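Local coordinates for protein glucose 1-dehydrogenase (PDB 2B5W) that oxidises D-glucose to its lactone and accepts several other aldose sugars, as a zinc-dependent homodimeric dehydrogenase that prefers NADP+ to NAD+, at residues Asn96-Arg101 with Asp105-Gly110; Ser259-Ala264 with Ala284-Arg289; Glu338-Asp343 with Ile348-Glu353. The protein carries 1 engineered substitution. All coordinates share one frame; numbering follows the deposited sequence.

Contact 1 of 3, residues Asn96-Arg101 with Asp105-Gly110; sequences NEYFER and DMAPDG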
ATOM      1  N   ASN A  96       8.675   4.400  24.890  1.00 27.22           N
ATOM      2  CA  ASN A  96       9.237   4.945  23.666  1.00 23.05           C
ATOM      3  C   ASN A  96       8.139   5.719  22.921  1.00 21.25           C
ATOM      4  O   ASN A  96       7.016   5.762  23.383  1.00 25.01           O
ATOM      5  CB  ASN A  96       9.888   3.826  22.828  1.00 22.20           C
ATOM      6  CG  ASN A  96       8.893   2.734  22.402  1.00 22.19           C
ATOM      7  OD1 ASN A  96       7.799   3.052  21.971  1.00 24.10           O
ATOM      8  ND2 ASN A  96       9.320   1.471  22.455  1.00 24.34           N
ATOM      9  N   GLU A  97       8.478   6.324  21.786  1.00 23.56           N
ATOM     10  CA  GLU A  97       7.550   7.157  21.036  1.00 25.11           C
ATOM     11  C   GLU A  97       6.243   6.427  20.676  1.00 23.14           C
ATOM     12  O   GLU A  97       5.179   7.049  20.600  1.00 24.88           O
ATOM     13  CB  GLU A  97       8.218   7.665  19.752  1.00 27.76           C
ATOM     14  CG  GLU A  97       8.597   6.577  18.749  1.00 36.44           C
ATOM     15  CD  GLU A  97       9.071   7.160  17.441  1.00128.15           C
ATOM     16  OE1 GLU A  97      10.271   7.036  17.184  1.00 41.01           O
ATOM     17  OE2 GLU A  97       8.260   7.751  16.690  1.00120.17           O
ATOM     18  N   TYR A  98       6.342   5.130  20.427  1.00 24.20           N
ATOM     19  CA  TYR A  98       5.148   4.388  19.982  1.00 24.15           C
ATOM     20  C   TYR A  98       4.162   4.263  21.118  1.00 20.27           C
ATOM     21  O   TYR A  98       2.961   4.451  20.933  1.00 23.73           O
ATOM     22  CB  TYR A  98       5.535   3.044  19.376  1.00 19.54           C
ATOM     23  CG  TYR A  98       6.422   3.247  18.172  1.00 22.15           C
ATOM     24  CD1 TYR A  98       7.782   3.137  18.281  1.00 28.01           C
ATOM     25  CD2 TYR A  98       5.874   3.598  16.955  1.00 26.26           C
ATOM     26  CE1 TYR A  98       8.595   3.338  17.203  1.00 31.49           C
ATOM     27  CE2 TYR A  98       6.673   3.820  15.860  1.00 29.91           C
ATOM     28  CZ  TYR A  98       8.044   3.690  15.990  1.00 33.17           C
ATOM     29  OH  TYR A  98       8.873   3.888  14.906  1.00 52.14           O
ATOM     30  N   PHE A  99       4.652   3.978  22.322  1.00 22.23           N
ATOM     31  CA  PHE A  99       3.787   3.934  23.486  1.00 21.21           C
ATOM     32  C   PHE A  99       3.319   5.334  23.918  1.00 21.85           C
ATOM     33  O   PHE A  99       2.152   5.540  24.260  1.00 24.48           O
ATOM     34  CB  PHE A  99       4.470   3.165  24.635  1.00 22.56           C
ATOM     35  CG  PHE A  99       4.551   1.671  24.382  1.00 19.39           C
ATOM     36  CD1 PHE A  99       3.554   0.843  24.820  1.00 19.31           C
ATOM     37  CD2 PHE A  99       5.563   1.125  23.636  1.00 19.62           C
ATOM     38  CE1 PHE A  99       3.594  -0.524  24.557  1.00 19.77           C
ATOM     39  CE2 PHE A  99       5.608  -0.230  23.345  1.00 20.55           C
ATOM     40  CZ  PHE A  99       4.584  -1.064  23.822  1.00 20.76           C
ATOM     41  N   GLU A 100       4.225   6.312  23.888  1.00 25.44           N
ATOM     42  CA  GLU A 100       3.864   7.683  24.269  1.00 29.37           C
ATOM     43  C   GLU A 100       2.807   8.336  23.372  1.00 23.15           C
ATOM     44  O   GLU A 100       1.945   9.069  23.863  1.00 27.76           O
ATOM     45  CB  GLU A 100       5.135   8.562  24.307  1.00 27.38           C
ATOM     46  CG  GLU A 100       6.102   8.178  25.424  1.00 36.80           C
ATOM     47  CD  GLU A 100       5.487   8.285  26.814  1.00 44.51           C
ATOM     48  OE1 GLU A 100       4.886   9.330  27.130  1.00 55.07           O
ATOM     49  OE2 GLU A 100       5.599   7.313  27.589  1.00 38.94           O
ATOM     50  N   ARG A 101       2.822   7.967  22.087  1.00 20.00           N
ATOM     51  CA  ARG A 101       1.870   8.481  21.094  1.00 20.00           C
ATOM     52  C   ARG A 101       0.669   7.548  20.938  1.00 20.00           C
ATOM     53  O   ARG A 101      -0.137   7.737  20.026  1.00 20.00           O
ATOM     54  CB  ARG A 101       2.550   8.613  19.729  1.00 20.00           C
ATOM     55  CG  ARG A 101       3.629   9.697  19.701  1.00 20.00           C
ATOM     56  CD  ARG A 101       4.369   9.774  18.364  1.00 20.00           C
ATOM     57  NE  ARG A 101       5.407  10.816  18.342  1.00 20.00           N
ATOM     58  CZ  ARG A 101       6.187  11.072  17.282  1.00 20.00           C
ATOM     59  NH1 ARG A 101       6.061  10.372  16.148  1.00 20.00           N
ATOM     60  NH2 ARG A 101       7.132  12.021  17.262  1.00 20.00           N
ATOM     61  N   ASP A 105       1.034  -0.483  18.435  1.00 18.51           N
ATOM     62  CA  ASP A 105       0.805  -1.446  17.399  1.00 17.21           C
ATOM     63  C   ASP A 105       1.668  -1.150  16.159  1.00 18.34           C
ATOM     64  O   ASP A 105       1.792  -1.984  15.282  1.00 17.69           O
ATOM     65  CB  ASP A 105      -0.681  -1.435  17.030  1.00 17.22           C
ATOM     66  CG  ASP A 105      -1.112  -0.107  16.523  1.00 19.09           C
ATOM     67  OD1 ASP A 105      -1.218   0.825  17.340  1.00 17.51           O
ATOM     68  OD2 ASP A 105      -1.356   0.082  15.321  1.00 18.98           O
ATOM     69  N   MET A 106       2.279   0.044  16.108  1.00 17.10           N
ATOM     70  CA  MET A 106       3.192   0.410  15.027  1.00 18.02           C
ATOM     71  C   MET A 106       4.672   0.265  15.454  1.00 15.57           C
ATOM     72  O   MET A 106       5.576   0.557  14.688  1.00 18.45           O
ATOM     73  CB  MET A 106       2.952   1.855  14.547  1.00 18.76           C
ATOM     74  CG  MET A 106       1.473   2.161  14.197  1.00 17.39           C
ATOM     75  SD  MET A 106       0.839   1.148  12.805  1.00 18.29           S
ATOM     76  CE  MET A 106       1.918   1.656  11.446  1.00 20.50           C
ATOM     77  N   ALA A 107       4.922  -0.119  16.684  1.00 16.57           N
ATOM     78  CA  ALA A 107       6.329  -0.267  17.127  1.00 19.13           C
ATOM     79  C   ALA A 107       6.997  -1.376  16.320  1.00 18.43           C
ATOM     80  O   ALA A 107       6.403  -2.405  16.061  1.00 21.26           O
ATOM     81  CB  ALA A 107       6.394  -0.585  18.625  1.00 19.82           C
ATOM     82  N   PRO A 108       8.275  -1.209  15.973  1.00 21.89           N
ATOM     83  CA  PRO A 108       9.025  -2.264  15.297  1.00 24.80           C
ATOM     84  C   PRO A 108       9.616  -3.296  16.247  1.00 20.18           C
ATOM     85  O   PRO A 108       9.587  -3.094  17.461  1.00 23.16           O
ATOM     86  CB  PRO A 108      10.155  -1.476  14.648  1.00 29.49           C
ATOM     87  CG  PRO A 108      10.414  -0.462  15.549  1.00 24.42           C
ATOM     88  CD  PRO A 108       9.093  -0.004  16.155  1.00 25.80           C
ATOM     89  N   ASP A 109      10.121  -4.368  15.666  1.00 24.21           N
ATOM     90  CA  ASP A 109      10.699  -5.474  16.414  1.00 27.65           C
ATOM     91  C   ASP A 109      11.662  -4.948  17.473  1.00 24.59           C
ATOM     92  O   ASP A 109      12.469  -4.061  17.197  1.00 25.12           O
ATOM     93  CB  ASP A 109      11.479  -6.378  15.461  1.00 30.28           C
ATOM     94  CG  ASP A 109      11.984  -7.624  16.132  1.00 40.35           C
ATOM     95  OD1 ASP A 109      11.185  -8.557  16.350  1.00 48.44           O
ATOM     96  OD2 ASP A 109      13.171  -7.755  16.472  1.00 51.20           O
ATOM     97  N   GLY A 110      11.599  -5.517  18.669  1.00 25.42           N
ATOM     98  CA  GLY A 110      12.461  -5.063  19.763  1.00 26.35           C
ATOM     99  C   GLY A 110      11.973  -3.890  20.610  1.00 24.83           C
ATOM    100  O   GLY A 110      12.482  -3.682  21.705  1.00 28.11           O
TER
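Tyr98 lays one ring face over Ala107 and meets Pro108 at a slant where the short helix 97-100 of the GroES-like domain packs on the chain that follows it, a region that probably corresponds to the structural-zinc lobe of related alcohol dehydrogenases, although crystal structures of this enzyme show a single zinc, the catalytic one. Ala107 CA makes a CH-pi contact with that face of the ring, 3.9 Å from the centroid, and Ala107 CB reaches Tyr98 CB at 3.8 Å. Farther along the ring, Pro108 CD comes within 3.5 Å of Tyr98 CE1, the two side chains crossing at about a right angle. Met106 meets the other long side of the ring mainly through its carbonyl, with Met106 O 3.6 Å from Tyr98 CE2. Both approaches are oblique. Tyr98 is set for this by its first torsion, which places CG anti to its carbonyl carbon (chi1 -61°). On the opposite face lies Glu97 CG, offset toward the rim, so the ring has Ala107 on one face and the side chain of its helix neighbour on the other.

The helix start is fixed by Asn96, the N-cap. Its OD1 accepts a fairly straight bond from Phe99 N (3.3 Å, 161° at the hydrogen) and a weak one from Tyr98 N, while Asn96 ND2 donates to Met111 O, just past Gly110. Asn96 CG also sits in plane at the edge of the Phe99 ring. Outside the pair, Asp105 is salt-bridged to Lys157, and the second subunit closes over the contact: its Asn266 donates to Met106 O and touches Tyr98, and its Pro265 packs on Pro108. Back at the helix, Arg101, just past its last turn, holds NH1 3.5 Å from Glu97 OE2, with the oxygen well off the guanidinium plane, a pairing of charges alone.

Contact 2 of 3, residues Ser259-Ala264 with Ala284-Arg289; sequences SVQALA and AGAFHR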
ATOM      1  N   SER A 259      -1.616 -12.108  -5.154  0.50 21.83           N
ATOM      2  CA  SER A 259      -2.766 -11.265  -4.838  0.50 21.63           C
ATOM      3  C   SER A 259      -2.831 -10.106  -5.808  0.50 19.31           C
ATOM      4  O   SER A 259      -3.895  -9.690  -6.210  0.50 20.84           O
ATOM      5  CB  SER A 259      -2.695 -10.727  -3.403  0.50 24.24           C
ATOM      6  OG  SER A 259      -1.542  -9.924  -3.175  0.50 23.28           O
ATOM      7  N   VAL A 260      -1.672  -9.580  -6.193  1.00 21.20           N
ATOM      8  CA  VAL A 260      -1.634  -8.456  -7.120  1.00 23.83           C
ATOM      9  C   VAL A 260      -2.318  -8.795  -8.442  1.00 21.75           C
ATOM     10  O   VAL A 260      -2.957  -7.955  -9.043  1.00 21.29           O
ATOM     11  CB  VAL A 260      -0.166  -8.013  -7.327  1.00 23.22           C
ATOM     12  CG1 VAL A 260      -0.010  -7.029  -8.495  1.00 29.22           C
ATOM     13  CG2 VAL A 260       0.321  -7.373  -6.013  1.00 24.58           C
ATOM     14  N   GLN A 261      -2.179 -10.052  -8.891  1.00 19.88           N
ATOM     15  CA  GLN A 261      -2.810 -10.468 -10.129  1.00 20.23           C
ATOM     16  C   GLN A 261      -4.313 -10.694  -9.984  1.00 23.05           C
ATOM     17  O   GLN A 261      -5.040 -10.564 -10.959  1.00 22.61           O
ATOM     18  CB  GLN A 261      -2.138 -11.734 -10.678  1.00 23.54           C
ATOM     19  CG  GLN A 261      -0.625 -11.609 -10.903  1.00 27.02           C
ATOM     20  CD  GLN A 261      -0.210 -10.404 -11.750  1.00 29.54           C
ATOM     21  OE1 GLN A 261       0.795  -9.745 -11.427  1.00 35.07           O
ATOM     22  NE2 GLN A 261      -0.946 -10.119 -12.817  1.00 30.14           N
ATOM     23  N   ALA A 262      -4.771 -11.017  -8.769  1.00 21.39           N
ATOM     24  CA  ALA A 262      -6.200 -11.264  -8.537  1.00 20.63           C
ATOM     25  C   ALA A 262      -6.973  -9.962  -8.228  1.00 19.56           C
ATOM     26  O   ALA A 262      -8.168  -9.921  -8.362  1.00 20.53           O
ATOM     27  CB  ALA A 262      -6.397 -12.239  -7.425  1.00 21.90           C
ATOM     28  N   LEU A 263      -6.266  -8.884  -7.872  1.00 19.28           N
ATOM     29  CA  LEU A 263      -6.925  -7.624  -7.570  1.00 18.03           C
ATOM     30  C   LEU A 263      -7.533  -6.997  -8.796  1.00 19.41           C
ATOM     31  O   LEU A 263      -6.931  -7.015  -9.886  1.00 21.87           O
ATOM     32  CB  LEU A 263      -5.924  -6.619  -6.953  1.00 17.19           C
ATOM     33  CG  LEU A 263      -5.472  -6.810  -5.514  1.00 18.66           C
ATOM     34  CD1 LEU A 263      -4.384  -5.818  -5.186  1.00 19.16           C
ATOM     35  CD2 LEU A 263      -6.658  -6.652  -4.557  1.00 20.19           C
ATOM     36  N   ALA A 264      -8.686  -6.371  -8.590  1.00 17.08           N
ATOM     37  CA  ALA A 264      -9.296  -5.473  -9.569  1.00 17.28           C
ATOM     38  C   ALA A 264      -8.427  -4.211  -9.641  1.00 17.94           C
ATOM     39  O   ALA A 264      -7.702  -3.907  -8.678  1.00 18.45           O
ATOM     40  CB  ALA A 264     -10.719  -5.093  -9.184  1.00 20.54           C
ATOM     41  N   ALA A 284       8.609 -10.982 -11.197  1.00 29.91           N
ATOM     42  CA  ALA A 284       8.660  -9.692 -10.520  1.00 35.16           C
ATOM     43  C   ALA A 284       8.294  -8.552 -11.475  1.00 30.17           C
ATOM     44  O   ALA A 284       7.730  -7.545 -11.056  1.00 25.91           O
ATOM     45  CB  ALA A 284      10.035  -9.488  -9.944  1.00 34.74           C
ATOM     46  N   GLY A 285       8.628  -8.675 -12.760  1.00 25.70           N
ATOM     47  CA  GLY A 285       8.192  -7.717 -13.754  1.00 27.96           C
ATOM     48  C   GLY A 285       6.687  -7.575 -13.820  1.00 30.33           C
ATOM     49  O   GLY A 285       6.160  -6.453 -13.848  1.00 28.81           O
ATOM     50  N   ALA A 286       5.983  -8.708 -13.853  1.00 27.18           N
ATOM     51  CA  ALA A 286       4.528  -8.684 -13.922  1.00 34.67           C
ATOM     52  C   ALA A 286       3.901  -8.121 -12.632  1.00 23.02           C
ATOM     53  O   ALA A 286       2.914  -7.421 -12.716  1.00 28.06           O
ATOM     54  CB  ALA A 286       3.966 -10.102 -14.212  1.00 35.60           C
ATOM     55  N   PHE A 287       4.467  -8.491 -11.499  1.00 25.87           N
ATOM     56  CA  PHE A 287       4.067  -7.986 -10.178  1.00 26.04           C
ATOM     57  C   PHE A 287       4.170  -6.465 -10.167  1.00 25.24           C
ATOM     58  O   PHE A 287       3.217  -5.753  -9.887  1.00 22.54           O
ATOM     59  CB  PHE A 287       4.975  -8.605  -9.117  1.00 23.96           C
ATOM     60  CG  PHE A 287       4.861  -7.987  -7.764  1.00 26.19           C
ATOM     61  CD1 PHE A 287       3.940  -8.470  -6.849  1.00 30.32           C
ATOM     62  CD2 PHE A 287       5.676  -6.916  -7.390  1.00 27.24           C
ATOM     63  CE1 PHE A 287       3.840  -7.916  -5.567  1.00 28.95           C
ATOM     64  CE2 PHE A 287       5.554  -6.342  -6.120  1.00 29.05           C
ATOM     65  CZ  PHE A 287       4.632  -6.848  -5.214  1.00 32.26           C
ATOM     66  N   HIS A 288       5.355  -5.970 -10.510  1.00 25.62           N
ATOM     67  CA  HIS A 288       5.681  -4.551 -10.477  1.00 22.01           C
ATOM     68  C   HIS A 288       4.801  -3.774 -11.429  1.00 20.83           C
ATOM     69  O   HIS A 288       4.171  -2.808 -11.035  1.00 22.17           O
ATOM     70  CB  HIS A 288       7.161  -4.427 -10.849  1.00 22.60           C
ATOM     71  CG  HIS A 288       7.745  -3.051 -10.741  1.00 26.41           C
ATOM     72  ND1 HIS A 288       9.102  -2.839 -10.865  1.00 26.83           N
ATOM     73  CD2 HIS A 288       7.189  -1.832 -10.533  1.00 24.14           C
ATOM     74  CE1 HIS A 288       9.361  -1.550 -10.707  1.00 25.24           C
ATOM     75  NE2 HIS A 288       8.218  -0.916 -10.497  1.00 23.62           N
ATOM     76  N   ARG A 289       4.701  -4.193 -12.695  1.00 18.62           N
ATOM     77  CA  ARG A 289       3.941  -3.453 -13.680  1.00 24.00           C
ATOM     78  C   ARG A 289       2.421  -3.382 -13.352  1.00 18.35           C
ATOM     79  O   ARG A 289       1.785  -2.363 -13.551  1.00 22.82           O
ATOM     80  CB  ARG A 289       4.146  -4.062 -15.084  1.00 26.29           C
ATOM     81  CG  ARG A 289       3.456  -3.328 -16.165  1.00 29.70           C
ATOM     82  CD  ARG A 289       3.706  -3.879 -17.564  1.00 33.88           C
ATOM     83  NE  ARG A 289       3.034  -5.171 -17.751  1.00 33.69           N
ATOM     84  CZ  ARG A 289       3.607  -6.365 -17.649  1.00 43.20           C
ATOM     85  NH1 ARG A 289       4.904  -6.499 -17.386  1.00 37.51           N
ATOM     86  NH2 ARG A 289       2.862  -7.447 -17.829  1.00 36.52           N
TER
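In the Rossmann-type cofactor domain, helix 253-262 meets helix 284-293 chiefly through Val260 and Phe287, whose CA atoms are the nearest pair between the segments, 6.5 Å apart. Val260 CG2 does most of the touching: it stands 3.6 Å from Phe287 CE1 and 3.9 Å from CD1 of the same ring, approaching one corner obliquely. The two side chains cross at about a right angle. Phe287 CG is anti to the backbone N (chi1 169°), which swings the ring along the helix surface to Val260, although its CB sets off to one side. The other valine branch, CG1, rests 3.7 Å from Phe287 O, so the two methyls straddle ring and backbone of a single residue.

Next to this apolar pair, Gln261 bends at chi2 (-52°), which brings the end of its side chain near the backbone of Ala286, at the more open margin of the contact.

His288, pointing away from helix 253-262, hydrogen-bonds to Glu248 of the second subunit, and Arg289 forms a salt bridge with Asp277 of that subunit. Val260 also packs on Glu290 and Met291 one turn farther along helix 284-293. Lys296 NZ, just ahead of strand 297-300, hydrogen-bonds to Val260 O and Leu263 O. Both Val260 and Phe287 rest on Leu298 of that strand, an outermost strand of the parallel sheet within the chain.

Contact 3 of 3, residues Glu338-Asp343 with Ile348-Glu353; sequences EAAFDD and IKTAIE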
ATOM      1  N   GLU A 338      -6.731 -29.135  27.763  1.00 26.06           N
ATOM      2  CA  GLU A 338      -5.853 -29.571  26.680  1.00 27.60           C
ATOM      3  C   GLU A 338      -6.511 -29.527  25.311  1.00 26.37           C
ATOM      4  O   GLU A 338      -5.870 -29.158  24.318  1.00 26.58           O
ATOM      5  CB  GLU A 338      -5.323 -30.987  26.954  1.00 36.37           C
ATOM      6  CG  GLU A 338      -4.183 -31.021  27.954  1.00 43.13           C
ATOM      7  CD  GLU A 338      -4.118 -32.313  28.745  1.00 99.82           C
ATOM      8  OE1 GLU A 338      -4.253 -33.396  28.134  1.00132.97           O
ATOM      9  OE2 GLU A 338      -3.937 -32.243  29.985  1.00100.44           O
ATOM     10  N   ALA A 339      -7.781 -29.887  25.252  1.00 26.07           N
ATOM     11  CA  ALA A 339      -8.510 -29.918  23.989  1.00 27.43           C
ATOM     12  C   ALA A 339      -8.625 -28.573  23.288  1.00 27.24           C
ATOM     13  O   ALA A 339      -8.900 -28.507  22.094  1.00 27.25           O
ATOM     14  CB  ALA A 339      -9.899 -30.499  24.220  1.00 34.94           C
ATOM     15  N   ALA A 340      -8.412 -27.478  24.013  1.00 19.71           N
ATOM     16  CA  ALA A 340      -8.412 -26.163  23.393  1.00 22.94           C
ATOM     17  C   ALA A 340      -7.267 -26.029  22.394  1.00 20.86           C
ATOM     18  O   ALA A 340      -7.320 -25.187  21.473  1.00 21.64           O
ATOM     19  CB  ALA A 340      -8.308 -25.113  24.432  1.00 22.01           C
ATOM     20  N   PHE A 341      -6.212 -26.836  22.579  1.00 23.82           N
ATOM     21  CA  PHE A 341      -5.042 -26.815  21.688  1.00 22.59           C
ATOM     22  C   PHE A 341      -5.100 -27.890  20.570  1.00 27.41           C
ATOM     23  O   PHE A 341      -4.114 -28.112  19.870  1.00 25.95           O
ATOM     24  CB  PHE A 341      -3.749 -26.931  22.523  1.00 21.96           C
ATOM     25  CG  PHE A 341      -3.535 -25.768  23.473  1.00 19.34           C
ATOM     26  CD1 PHE A 341      -3.082 -24.554  23.015  1.00 19.89           C
ATOM     27  CD2 PHE A 341      -3.818 -25.899  24.822  1.00 24.64           C
ATOM     28  CE1 PHE A 341      -2.929 -23.486  23.869  1.00 21.38           C
ATOM     29  CE2 PHE A 341      -3.648 -24.833  25.687  1.00 21.87           C
ATOM     30  CZ  PHE A 341      -3.166 -23.635  25.195  1.00 20.93           C
ATOM     31  N   ASP A 342      -6.266 -28.507  20.385  1.00 25.98           N
ATOM     32  CA  ASP A 342      -6.483 -29.433  19.271  1.00 26.39           C
ATOM     33  C   ASP A 342      -6.249 -28.695  17.984  1.00 31.14           C
ATOM     34  O   ASP A 342      -6.607 -27.511  17.847  1.00 30.45           O
ATOM     35  CB  ASP A 342      -7.906 -29.982  19.255  1.00 27.43           C
ATOM     36  CG  ASP A 342      -8.122 -31.105  20.250  1.00 44.14           C
ATOM     37  OD1 ASP A 342      -7.143 -31.573  20.885  1.00 42.70           O
ATOM     38  OD2 ASP A 342      -9.265 -31.573  20.444  1.00 44.49           O
ATOM     39  N   ASP A 343      -5.670 -29.392  17.020  1.00 28.23           N
ATOM     40  CA  ASP A 343      -5.257 -28.728  15.799  1.00 36.82           C
ATOM     41  C   ASP A 343      -5.678 -29.505  14.548  1.00 37.81           C
ATOM     42  O   ASP A 343      -4.902 -29.649  13.602  1.00124.30           O
ATOM     43  CB  ASP A 343      -3.745 -28.409  15.854  1.00 42.24           C
ATOM     44  CG  ASP A 343      -2.869 -29.503  15.271  1.00 81.78           C
ATOM     45  OD1 ASP A 343      -3.040 -30.688  15.639  1.00 57.11           O
ATOM     46  OD2 ASP A 343      -1.969 -29.253  14.441  1.00 77.88           O
ATOM     47  N   ILE A 348     -12.076 -25.064  14.881  1.00 17.26           N
ATOM     48  CA  ILE A 348     -11.955 -23.764  14.228  1.00 16.84           C
ATOM     49  C   ILE A 348     -11.455 -22.753  15.257  1.00 19.92           C
ATOM     50  O   ILE A 348     -10.306 -22.357  15.204  1.00 22.32           O
ATOM     51  CB  ILE A 348     -13.257 -23.342  13.578  1.00 20.91           C
ATOM     52  CG1 ILE A 348     -13.653 -24.375  12.518  1.00 18.53           C
ATOM     53  CG2 ILE A 348     -13.097 -21.936  12.959  1.00 19.41           C
ATOM     54  CD1 ILE A 348     -14.992 -24.130  11.911  1.00 20.32           C
ATOM     55  N   LYS A 349     -12.313 -22.336  16.169  1.00 17.59           N
ATOM     56  CA  LYS A 349     -11.913 -21.471  17.262  1.00 17.47           C
ATOM     57  C   LYS A 349     -12.249 -22.086  18.614  1.00 15.98           C
ATOM     58  O   LYS A 349     -13.365 -22.527  18.814  1.00 17.48           O
ATOM     59  CB  LYS A 349     -12.644 -20.132  17.161  1.00 18.06           C
ATOM     60  CG  LYS A 349     -12.260 -19.141  18.207  1.00 18.13           C
ATOM     61  CD  LYS A 349     -10.833 -18.687  17.925  1.00 24.37           C
ATOM     62  CE  LYS A 349     -10.369 -17.631  18.834  1.00 37.00           C
ATOM     63  NZ  LYS A 349      -8.975 -17.323  18.448  1.00 22.81           N
ATOM     64  N   THR A 350     -11.285 -22.052  19.522  1.00 18.16           N
ATOM     65  CA  THR A 350     -11.449 -22.579  20.872  1.00 16.02           C
ATOM     66  C   THR A 350     -11.037 -21.561  21.880  1.00 17.82           C
ATOM     67  O   THR A 350     -10.370 -20.593  21.549  1.00 18.74           O
ATOM     68  CB  THR A 350     -10.596 -23.810  21.100  1.00 20.53           C
ATOM     69  OG1 THR A 350      -9.212 -23.470  20.959  1.00 19.99           O
ATOM     70  CG2 THR A 350     -10.859 -24.916  20.060  1.00 22.42           C
ATOM     71  N   ALA A 351     -11.453 -21.787  23.107  1.00 16.37           N
ATOM     72  CA  ALA A 351     -11.039 -20.993  24.238  1.00 16.08           C
ATOM     73  C   ALA A 351     -10.994 -21.874  25.470  1.00 17.22           C
ATOM     74  O   ALA A 351     -11.589 -22.937  25.491  1.00 16.94           O
ATOM     75  CB  ALA A 351     -12.001 -19.837  24.486  1.00 14.44           C
ATOM     76  N   ILE A 352     -10.303 -21.385  26.495  1.00 13.68           N
ATOM     77  CA  ILE A 352     -10.271 -21.977  27.820  1.00 16.16           C
ATOM     78  C   ILE A 352     -10.982 -21.059  28.795  1.00 18.36           C
ATOM     79  O   ILE A 352     -10.700 -19.873  28.856  1.00 17.76           O
ATOM     80  CB  ILE A 352      -8.831 -22.194  28.287  1.00 18.03           C
ATOM     81  CG1 ILE A 352      -8.124 -23.150  27.307  1.00 18.93           C
ATOM     82  CG2 ILE A 352      -8.814 -22.764  29.720  1.00 19.15           C
ATOM     83  CD1 ILE A 352      -6.612 -23.168  27.421  1.00 23.87           C
ATOM     84  N   GLU A 353     -11.884 -21.629  29.575  1.00 15.91           N
ATOM     85  CA  GLU A 353     -12.633 -20.917  30.584  1.00 15.93           C
ATOM     86  C   GLU A 353     -11.975 -21.110  31.943  1.00 19.12           C
ATOM     87  O   GLU A 353     -11.936 -22.233  32.458  1.00 19.42           O
ATOM     88  CB  GLU A 353     -14.077 -21.398  30.629  1.00 16.72           C
ATOM     89  CG  GLU A 353     -14.915 -20.673  31.681  1.00 17.31           C
ATOM     90  CD  GLU A 353     -16.369 -20.934  31.513  1.00 24.72           C
ATOM     91  OE1 GLU A 353     -16.845 -21.951  32.039  1.00 25.80           O
ATOM     92  OE2 GLU A 353     -17.035 -20.088  30.890  1.00 24.92           O
TER
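The Phe341 ring is met at a slant by Ile352, whose CD1 lies 3.8 Å from Phe341 CE2, with the two side chains crossing at about a right angle; Pro13 and Val37 also touch the Phe341 side chain. The second flat group is the Ala340 carbonyl. Thr350 OG1 donates to Ala340 O over a short 2.6 Å, lying in the carbonyl plane and on a lone pair, with a C=O...O angle of 128°. The hydroxyl gets there because OG1 stands between the backbone N and the carbonyl carbon (chi1 62°), which points it at the carbonyl of the last residue of the 3-10 segment. A valine at this position would probably leave Ala340 O without its hydroxyl donor and set a methyl uncomfortably near that oxygen.

Next to them Ala340 CB presses on Ile352 CG1 at 3.5 Å, closer than ordinary van der Waals contact, and Thr350 CB is 3.6 Å from Ala340 O. The CB atoms of Thr350 and Ile352 project toward 338-343, whereas those of Lys349 and Ala351 point the other way, the usual alternation of a strand. On that other side Lys349 forms a salt bridge to the zinc ligand Glu64. The Thr350 side chain is about 8 Å from that of Cys38, the engineered zinc ligand. Strand 349-353 runs antiparallel to strand 27-37 and parallel to strand 328-333; 338-343 belongs to the crossover between these parallel neighbours, and the contact clasps that crossover onto the mixed sheet of the catalytic domain in this alcohol dehydrogenase fold.

The three contacts follow one another along the chain without interleaving, and none touches another. The centres of contacts 1 and 2 lie about 32 Å apart, those of contacts 1 and 3 about 31 Å and those of contacts 2 and 3 about 38 Å; contact 3 lies across the chain's centre from the other two. Contact 1 belongs to the GroES-like domain and contact 2 to the helices packed on the parallel Rossmann sheet. Contact 3 falls in the C-terminal sequence family, yet its strand 349-353 joins the mixed sheet through strand 27-37, so the chain's end returns to the catalytic domain. Contacts 1 and 2 both touch the second subunit, while contact 3, untouched by it, has the Thr350 side chain about 10 Å from the zinc ion.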